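Local structure of kynurenine formamidase (Bacillus anthracis, 4CO9) at residues H163-L166 and F167-S170. The protein hydrolyses N-formyl-L-kynurenine to L-kynurenine and formate, the second step of tryptophan degradation by the kynurenine pathway, using two zinc ions per subunit. Sequence-based numbering, arbitrary orientation.
Sequences HHQL and FKHS. With ZN (zinc ion), chain O.
His169 lays its imidazole beside the Gln165 side chain at the end of helix 161-168 and gives ND1-H to the carbonyl oxygen of Gln165, ND1 to O 2.8 Å and nearly straight at 167°. With CG beside its own backbone N (chi1 -70°), the ring reaches that oxygen edge-on, with the acceptor in the ring plane. The same oxygen takes a second, weak bond from His169 N, which also bonds Leu166 O at 3.0 Å, though from above the carbonyl plane. Alongside, the Gln165 chain bends at chi2, and its amide sets OE1 3.5 Å from His169 CE1 and packs against Lys168 CD, its plane 67° from the imidazole. Regular i to i+4 bonds, Phe167 N to His163 O and Lys168 N to His164 O, carry the helix up to its end. Ser170, with positive phi, then completes a Schellman motif through Ser170 N to Phe167 O and Ile171 N to Leu166 O, leading into strand 172-175. Four residues before Phe167, His163 binds zinc through NE2 at 2.3 Å, beside Asp58, Glu175 and two waters. Zinc on NE2 and Asp153 on ND1 together hold that ring's rotation, and the Asp153 bond probably strengthens NE2 as a ligand; a carbonyl acceptor implies that His169 carries a proton on ND1.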
# COMPACT_ATOMS: atom_id res chain seq x y z
N HIS C 163 16.57 15.46 -3.58
CA HIS C 163 15.25 15.43 -2.91
C HIS C 163 14.59 16.81 -2.98
O HIS C 163 13.43 16.95 -3.37
CB HIS C 163 15.36 15.05 -1.44
CG HIS C 163 15.57 13.59 -1.19
ND1 HIS C 163 16.82 13.01 -1.19
CD2 HIS C 163 14.70 12.60 -0.91
CE1 HIS C 163 16.71 11.73 -0.90
NE2 HIS C 163 15.43 11.45 -0.73
N HIS C 164 15.33 17.83 -2.57
CA HIS C 164 14.80 19.19 -2.51
C HIS C 164 14.39 19.71 -3.89
O HIS C 164 13.31 20.26 -4.05
CB HIS C 164 15.82 20.15 -1.87
CG HIS C 164 15.84 20.10 -0.38
ND1 HIS C 164 16.71 19.30 0.33
CD2 HIS C 164 15.08 20.74 0.53
CE1 HIS C 164 16.49 19.47 1.62
NE2 HIS C 164 15.51 20.34 1.77
N GLN C 165 15.27 19.54 -4.88
CA GLN C 165 14.99 20.08 -6.20
C GLN C 165 13.83 19.36 -6.87
O GLN C 165 13.00 19.99 -7.52
CB GLN C 165 16.24 20.06 -7.08
CG GLN C 165 17.26 21.14 -6.70
CD GLN C 165 16.64 22.53 -6.71
OE1 GLN C 165 16.09 22.97 -7.72
NE2 GLN C 165 16.71 23.22 -5.57
N LEU C 166 13.77 18.04 -6.69
CA LEU C 166 12.68 17.27 -7.27
C LEU C 166 11.34 17.77 -6.75
O LEU C 166 10.47 18.15 -7.54
CB LEU C 166 12.84 15.77 -6.98
CG LEU C 166 13.95 15.09 -7.78
CD1 LEU C 166 14.25 13.70 -7.23
CD2 LEU C 166 13.60 15.01 -9.25
N PHE C 167 11.19 17.84 -5.44
CA PHE C 167 9.92 18.30 -4.90
C PHE C 167 9.66 19.80 -5.20
O PHE C 167 8.50 20.18 -5.40
CB PHE C 167 9.68 17.88 -3.43
CG PHE C 167 8.89 16.58 -3.28
CD1 PHE C 167 7.52 16.57 -3.45
CD2 PHE C 167 9.52 15.38 -2.98
CE1 PHE C 167 6.79 15.39 -3.30
CE2 PHE C 167 8.80 14.20 -2.83
CZ PHE C 167 7.43 14.21 -2.99
N LYS C 168 10.71 20.61 -5.32
CA LYS C 168 10.55 22.01 -5.74
C LYS C 168 9.89 22.10 -7.12
O LYS C 168 9.25 23.09 -7.44
CB LYS C 168 11.92 22.69 -5.80
CG LYS C 168 11.92 24.21 -5.77
CD LYS C 168 13.33 24.77 -5.98
CE LYS C 168 13.68 25.90 -5.03
NZ LYS C 168 12.75 27.04 -5.14
N HIS C 169 10.10 21.07 -7.94
CA HIS C 169 9.55 21.02 -9.29
C HIS C 169 8.37 20.06 -9.41
O HIS C 169 8.05 19.60 -10.50
CB HIS C 169 10.64 20.63 -10.28
CG HIS C 169 11.66 21.70 -10.48
ND1 HIS C 169 12.76 21.84 -9.66
CD2 HIS C 169 11.75 22.69 -11.40
CE1 HIS C 169 13.48 22.87 -10.07
NE2 HIS C 169 12.89 23.40 -11.12
N SER C 170 7.74 19.77 -8.28
CA SER C 170 6.54 18.94 -8.21
C SER C 170 6.77 17.49 -8.65
O SER C 170 5.83 16.84 -9.07
CB SER C 170 5.40 19.59 -9.00
OG SER C 170 4.97 20.76 -8.35
ZN ZN O . 14.62 9.41 -0.18
O HOH W 1 14.62 8.66 1.70
O HOH W 2 17.01 8.79 0.36